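PDB 6A2A: sesquisabinene B synthase 2 from Santalum album, which makes the sesquiterpene sesquisabinene B, probably by metal-dependent cyclisation of farnesyl diphosphate. Local coordinates for the interface of chains A and B. Residues are numbered along the deposited sequence; one frame, centred on the assembly and turned at random. Chains: chain A/B, Sesquisabinene B synthase 2.

Contact 1: the interface of chains A and B. Residues chain A 340, 358-359, 362-363, 377; chain B 340, 358-359, 362-363, 377.
Water 2, close to the two-fold axis between chains A and B, is held by five partners. The side-chain amide nitrogens ND2 of A:Asn362 and B:Asn362 reach it from opposite chains at 3.0 Å each, the former almost straight (169° at the hydrogen). The amide oxygens OD1 of A:Asn359 and B:Asn359 approach it too, and the fifth partner is water 3, whose oxygen lies 2.7 Å from that of water 2. The two N-H groups probably donate to water 2, leaving its own hydrogens to be shared among the remaining partners. Water 3 carries the network onward, meeting the backbone carbonyl O of A:Asn359 at 3.1 Å and OD1 of both A:Asp363 and B:Asp363. Water 1 then bridges the carboxylates, 2.5 Å from OD2 of A:Asp363 and also bonded to OD1 of B:Asp363. Bringing these like charges together may favour a proton on one carboxylate. The polar centre thus joins the chains through water, while direct contacts there are by packing. In each chain CG of Asn359 and Asn362 lies anti to the carbonyl carbon, and across the interface the amide of one residue lies almost parallel to that of the other (A:Asn359 and B:Asn362, 9° apart). OD1 of A:Asn359 rests against CB of B:Asn362 at 3.3 Å. A:Phe358, with CG anti to the backbone N (chi1 -179°), sends its ring tip to the axis, where its CZ meets CZ of B:Phe358 at 4.0 Å, the side chains crossing at about a right angle. Each ring is sandwiched within its own chain: ND2 of Asn362 lies over one face, toward the rim in chain A and centrally in chain B, and CG2 of Ile340 over the centre of the other. This patch between two copies of the protein, whose biological role the structure alone does not show, is flanked by isoleucines; CD1 of B:Ile340 touches CD1 of A:Ile377 at 3.7 Å.

Contact 2: the interface of chains A and B. Residues chain A 270, 272, 348, 351-352, 355-356; chain B 366, 369-370, 373, 375.
B:Leu369 and B:Tyr366 bury most surface here, packing against the helix of chain A that begins at A:Arg348. With CG anti to the backbone N (chi1 176°), B:Leu369 pushes its forked tip between apolar stems. Its CD2 branch lies 3.8 Å from CG of A:Met352 and also touches CD1 of A:Leu355, whose side chain crosses it at about a right angle; its CD1 branch turns toward NH1 of A:Arg351. B:Tyr366, also anti to its backbone N, reaches across so that its phenol OH donates to the carbonyl O of A:Thr270 at 2.7 Å, within the carbonyl plane. The hydroxyl OG1 of A:Thr356 lies within bonding distance of both this OH, at 2.8 Å, and the carbonyl O of A:Met352; its single hydrogen can fully serve only one at a time. With the phenol donating to A:Thr270, OG1 would donate to OH, and A:Met352 may help set its rotation. CD2 of the tyrosine ring packs on CB of A:Leu355 at 3.6 Å. A:Arg348, extended from CG to NE, presents two N-H groups to successive backbone carbonyls. NH1 donates to O of B:Leu369 at 2.8 Å from above the carbonyl plane, whereas NH2 meets O of B:Lys370 at 2.9 Å in plane, on a lone pair. Both oxygens lie in or near the guanidinium plane, and SD of A:Met352 covers the centre of one guanidinium face, 3.5 Å above it. The positive group would complement the helix-end dipole. In the mainly helical terpene synthase fold, the start of helix 348-372 in chain A thus caps the last turn of helix 348-372 in chain B, with the end of helix 239-270 alongside.

Contact 1: the interface of chains A and B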
loop_
_atom_site.group_PDB
_atom_site.type_symbol
_atom_site.label_atom_id
_atom_site.label_comp_id
_atom_site.label_asym_id
_atom_site.label_seq_id
_atom_site.Cartn_x
_atom_site.Cartn_y
_atom_site.Cartn_z
ATOM N N ILE A 340 -19.866 4.420 -9.439
ATOM C CA ILE A 340 -19.935 4.941 -8.087
ATOM C C ILE A 340 -20.500 6.380 -8.047
ATOM O O ILE A 340 -20.383 7.034 -7.018
ATOM C CB ILE A 340 -18.558 4.893 -7.416
ATOM C CG1 ILE A 340 -17.478 5.584 -8.260
ATOM C CG2 ILE A 340 -18.165 3.443 -7.128
ATOM C CD1 ILE A 340 -16.284 6.025 -7.475
ATOM N N PHE A 358 -14.753 -1.397 -4.246
ATOM C CA PHE A 358 -14.562 -0.928 -5.598
ATOM C C PHE A 358 -13.049 -0.726 -5.891
ATOM O O PHE A 358 -12.551 -1.245 -6.866
ATOM C CB PHE A 358 -15.368 0.371 -5.752
ATOM C CG PHE A 358 -15.309 1.013 -7.108
ATOM C CD1 PHE A 358 -16.032 0.482 -8.143
ATOM C CD2 PHE A 358 -14.497 2.113 -7.345
ATOM C CE1 PHE A 358 -16.008 1.063 -9.397
ATOM C CE2 PHE A 358 -14.486 2.692 -8.600
ATOM C CZ PHE A 358 -15.248 2.172 -9.601
ATOM N N ASN A 359 -12.358 -0.007 -5.024
ATOM C CA ASN A 359 -10.957 0.370 -5.194
ATOM C C ASN A 359 -10.059 -0.880 -5.151
ATOM O O ASN A 359 -9.155 -1.038 -5.987
ATOM C CB ASN A 359 -10.469 1.407 -4.183
ATOM C CG ASN A 359 -11.089 2.782 -4.377
ATOM O OD1 ASN A 359 -11.740 3.018 -5.373
ATOM N ND2 ASN A 359 -10.951 3.636 -3.386
ATOM N N ASN A 362 -10.614 -3.047 -8.318
ATOM C CA ASN A 362 -9.855 -2.390 -9.398
ATOM C C ASN A 362 -8.343 -2.634 -9.261
ATOM O O ASN A 362 -7.696 -2.880 -10.290
ATOM C CB ASN A 362 -10.194 -0.907 -9.464
ATOM C CG ASN A 362 -11.625 -0.647 -9.888
ATOM O OD1 ASN A 362 -12.232 -1.468 -10.563
ATOM N ND2 ASN A 362 -12.143 0.528 -9.531
ATOM N N ASP A 363 -7.764 -2.501 -8.062
ATOM C CA ASP A 363 -6.400 -2.841 -7.808
ATOM C C ASP A 363 -6.043 -4.280 -8.178
ATOM O O ASP A 363 -5.031 -4.565 -8.853
ATOM C CB ASP A 363 -6.021 -2.595 -6.341
ATOM C CG ASP A 363 -5.926 -1.127 -5.950
ATOM O OD1 ASP A 363 -5.821 -0.253 -6.845
ATOM O OD2 ASP A 363 -5.891 -0.844 -4.699
ATOM N N ILE A 377 -10.404 -6.592 -14.092
ATOM C CA ILE A 377 -11.481 -5.812 -13.412
ATOM C C ILE A 377 -12.877 -6.344 -13.759
ATOM O O ILE A 377 -13.726 -6.385 -12.868
ATOM C CB ILE A 377 -11.356 -4.312 -13.682
ATOM C CG1 ILE A 377 -10.021 -3.814 -13.118
ATOM C CG2 ILE A 377 -12.582 -3.573 -13.123
ATOM C CD1 ILE A 377 -9.792 -2.342 -13.327
ATOM N N ILE B 340 -14.735 2.946 -16.919
ATOM C CA ILE B 340 -13.629 2.200 -17.499
ATOM C C ILE B 340 -14.143 0.988 -18.285
ATOM O O ILE B 340 -13.362 0.113 -18.654
ATOM C CB ILE B 340 -12.631 1.785 -16.401
ATOM C CG1 ILE B 340 -13.268 0.953 -15.282
ATOM C CG2 ILE B 340 -11.940 3.001 -15.844
ATOM C CD1 ILE B 340 -12.224 0.265 -14.379
ATOM N N PHE B 358 -6.984 6.471 -12.894
ATOM C CA PHE B 358 -8.342 6.133 -12.332
ATOM C C PHE B 358 -8.211 5.580 -10.912
ATOM O O PHE B 358 -8.777 6.146 -9.950
ATOM C CB PHE B 358 -8.979 5.121 -13.276
ATOM C CG PHE B 358 -10.386 4.724 -12.936
ATOM C CD1 PHE B 358 -11.436 5.608 -13.111
ATOM C CD2 PHE B 358 -10.646 3.463 -12.424
ATOM C CE1 PHE B 358 -12.731 5.231 -12.805
ATOM C CE2 PHE B 358 -11.944 3.091 -12.111
ATOM C CZ PHE B 358 -12.979 3.969 -12.309
ATOM N N ASN B 359 -7.407 4.505 -10.766
ATOM C CA ASN B 359 -7.241 3.884 -9.449
ATOM C C ASN B 359 -6.639 4.854 -8.432
ATOM O O ASN B 359 -7.149 4.948 -7.271
ATOM C CB ASN B 359 -6.438 2.578 -9.558
ATOM C CG ASN B 359 -7.148 1.491 -10.324
ATOM O OD1 ASN B 359 -8.318 1.578 -10.628
ATOM N ND2 ASN B 359 -6.435 0.432 -10.660
ATOM N N ASN B 362 -9.151 7.567 -7.492
ATOM C CA ASN B 362 -10.104 6.927 -6.586
ATOM C C ASN B 362 -9.492 6.820 -5.205
ATOM O O ASN B 362 -10.154 7.142 -4.229
ATOM C CB ASN B 362 -10.577 5.589 -7.164
ATOM C CG ASN B 362 -11.511 5.763 -8.335
ATOM O OD1 ASN B 362 -12.171 6.790 -8.439
ATOM N ND2 ASN B 362 -11.593 4.781 -9.218
ATOM N N ASP B 363 -8.229 6.354 -5.075
ATOM C CA ASP B 363 -7.576 6.317 -3.801
ATOM C C ASP B 363 -7.478 7.647 -3.080
ATOM O O ASP B 363 -7.643 7.741 -1.887
ATOM C CB ASP B 363 -6.145 5.742 -3.947
ATOM C CG ASP B 363 -6.099 4.245 -4.254
ATOM O OD1 ASP B 363 -7.103 3.512 -4.037
ATOM O OD2 ASP B 363 -4.996 3.805 -4.701
ATOM N N ILE B 377 -13.508 12.004 -4.845
ATOM C CA ILE B 377 -13.381 11.405 -6.164
ATOM C C ILE B 377 -13.994 12.302 -7.239
ATOM O O ILE B 377 -13.438 12.403 -8.339
ATOM C CB ILE B 377 -13.973 10.000 -6.190
ATOM C CG1 ILE B 377 -13.231 9.113 -5.176
ATOM C CG2 ILE B 377 -13.961 9.444 -7.583
ATOM C CD1 ILE B 377 -13.738 7.680 -5.093
HETATM O O HOH W 1 -6.968 0.910 -3.294
HETATM O O HOH W 2 -10.281 2.343 -8.130
HETATM O O HOH W 3 -8.162 1.884 -6.534
#

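Contact 2: the interface of chains A and B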
loop_
_atom_site.group_PDB
_atom_site.type_symbol
_atom_site.label_atom_id
_atom_site.label_comp_id
_atom_site.label_asym_id
_atom_site.label_seq_id
_atom_site.Cartn_x
_atom_site.Cartn_y
_atom_site.Cartn_z
ATOM N N THR A 270 -7.643 2.069 4.849
ATOM C CA THR A 270 -9.012 2.126 4.345
ATOM C C THR A 270 -9.904 2.831 5.363
ATOM O O THR A 270 -11.044 3.142 5.035
ATOM C CB THR A 270 -9.650 0.739 4.101
ATOM O OG1 THR A 270 -9.778 -0.019 5.310
ATOM C CG2 THR A 270 -8.852 -0.071 3.116
ATOM N N LEU A 272 -11.465 1.091 7.561
ATOM C CA LEU A 272 -12.520 0.119 7.886
ATOM C C LEU A 272 -12.364 -0.498 9.269
ATOM O O LEU A 272 -13.326 -1.050 9.823
ATOM C CB LEU A 272 -12.588 -0.934 6.783
ATOM C CG LEU A 272 -13.028 -0.425 5.423
ATOM C CD1 LEU A 272 -13.167 -1.565 4.390
ATOM C CD2 LEU A 272 -14.309 0.406 5.499
ATOM N N ARG A 348 -21.693 7.345 5.516
ATOM C CA ARG A 348 -20.280 7.101 5.632
ATOM C C ARG A 348 -19.966 5.626 5.947
ATOM O O ARG A 348 -19.097 5.002 5.275
ATOM C CB ARG A 348 -19.750 8.012 6.734
ATOM C CG ARG A 348 -18.347 7.684 7.191
ATOM C CD ARG A 348 -17.861 8.616 8.280
ATOM N NE ARG A 348 -16.472 8.367 8.574
ATOM C CZ ARG A 348 -15.449 8.933 7.938
ATOM N NH1 ARG A 348 -15.673 9.755 6.929
ATOM N NH2 ARG A 348 -14.228 8.561 8.246
ATOM N N ARG A 351 -20.774 3.702 2.823
ATOM C CA ARG A 351 -20.052 4.208 1.678
ATOM C C ARG A 351 -18.567 3.780 1.708
ATOM O O ARG A 351 -18.001 3.479 0.637
ATOM C CB ARG A 351 -20.095 5.741 1.637
ATOM C CG ARG A 351 -19.852 6.336 0.264
ATOM C CD ARG A 351 -19.781 7.858 0.242
ATOM N NE ARG A 351 -20.796 8.473 1.072
ATOM C CZ ARG A 351 -20.712 9.664 1.655
ATOM N NH1 ARG A 351 -19.780 10.539 1.286
ATOM N NH2 ARG A 351 -21.559 9.955 2.628
ATOM N N MET A 352 -17.971 3.746 2.869
ATOM C CA MET A 352 -16.502 3.427 2.980
ATOM C C MET A 352 -16.256 1.957 2.601
ATOM O O MET A 352 -15.422 1.664 1.707
ATOM C CB MET A 352 -15.958 3.838 4.340
ATOM C CG MET A 352 -15.751 5.372 4.411
ATOM S SD MET A 352 -15.201 5.966 5.985
ATOM C CE MET A 352 -13.643 5.087 6.113
ATOM N N LEU A 355 -16.774 1.734 -1.311
ATOM C CA LEU A 355 -15.738 2.292 -2.146
ATOM C C LEU A 355 -14.426 1.527 -1.938
ATOM O O LEU A 355 -13.586 1.456 -2.870
ATOM C CB LEU A 355 -15.539 3.773 -1.813
ATOM C CG LEU A 355 -16.667 4.693 -2.292
ATOM C CD1 LEU A 355 -16.467 6.117 -1.779
ATOM C CD2 LEU A 355 -16.795 4.660 -3.802
ATOM N N THR A 356 -14.232 0.926 -0.769
ATOM C CA THR A 356 -13.055 0.067 -0.596
ATOM C C THR A 356 -13.176 -1.206 -1.438
ATOM O O THR A 356 -12.213 -1.650 -2.042
ATOM C CB THR A 356 -12.783 -0.195 0.874
ATOM O OG1 THR A 356 -12.535 1.043 1.559
ATOM C CG2 THR A 356 -11.620 -1.151 1.044
ATOM N N TYR B 366 -10.824 8.874 -1.985
ATOM C CA TYR B 366 -11.224 8.071 -0.869
ATOM C C TYR B 366 -10.521 8.496 0.414
ATOM O O TYR B 366 -11.146 8.564 1.491
ATOM C CB TYR B 366 -11.004 6.578 -1.169
ATOM C CG TYR B 366 -11.441 5.711 -0.039
ATOM C CD1 TYR B 366 -10.642 5.465 1.046
ATOM C CD2 TYR B 366 -12.714 5.179 -0.023
ATOM C CE1 TYR B 366 -11.086 4.703 2.121
ATOM C CE2 TYR B 366 -13.178 4.462 1.050
ATOM C CZ TYR B 366 -12.354 4.152 2.090
ATOM O OH TYR B 366 -12.855 3.411 3.108
ATOM N N LEU B 369 -12.372 11.150 1.958
ATOM C CA LEU B 369 -13.545 10.690 2.721
ATOM C C LEU B 369 -13.145 10.171 4.095
ATOM O O LEU B 369 -13.705 10.538 5.117
ATOM C CB LEU B 369 -14.244 9.601 1.902
ATOM C CG LEU B 369 -15.432 8.922 2.568
ATOM C CD1 LEU B 369 -16.496 9.961 2.944
ATOM C CD2 LEU B 369 -15.980 7.901 1.598
ATOM N N LYS B 370 -12.168 9.279 4.128
ATOM C CA LYS B 370 -11.761 8.641 5.323
ATOM C C LYS B 370 -11.246 9.648 6.360
ATOM O O LYS B 370 -11.665 9.596 7.509
ATOM C CB LYS B 370 -10.637 7.658 4.999
ATOM C CG LYS B 370 -10.299 6.699 6.122
ATOM C CD LYS B 370 -9.022 6.914 6.830
ATOM C CE LYS B 370 -7.793 6.843 5.960
ATOM N NZ LYS B 370 -6.675 7.534 6.634
ATOM N N GLY B 373 -13.569 13.571 5.683
ATOM C CA GLY B 373 -15.039 13.529 5.789
ATOM C C GLY B 373 -15.736 13.940 4.508
ATOM O O GLY B 373 -16.944 14.181 4.489
ATOM N N ASN B 375 -15.921 12.903 0.348
ATOM C CA ASN B 375 -15.559 12.126 -0.839
ATOM C C ASN B 375 -14.946 13.012 -1.935
ATOM O O ASN B 375 -15.645 13.793 -2.581
ATOM C CB ASN B 375 -16.786 11.390 -1.380
ATOM C CG ASN B 375 -16.498 10.552 -2.603
ATOM O OD1 ASN B 375 -15.335 10.439 -2.995
ATOM N ND2 ASN B 375 -17.539 9.971 -3.201
HETATM O O HOH W 4 -19.468 12.429 3.684
#

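Contact 1 and contact 2 are about 12 Å apart, measured between the centres of their C-alpha atoms, and are parts of one interface. Helix 348-372 serves both: its middle meets its counterpart in the other chain in contact 1, while its first turns in one chain meet the other's last turns in contact 2. The two helices cross obliquely, in opposite senses, about 45° from antiparallel. Contact 1 lies around the two-fold axis, so contact 2 recurs on its other side with the chains exchanged. A water-bridged centre is thus flanked by two directly bonded patches, an arrangement consistent with a dimer, though crystal packing could also produce it.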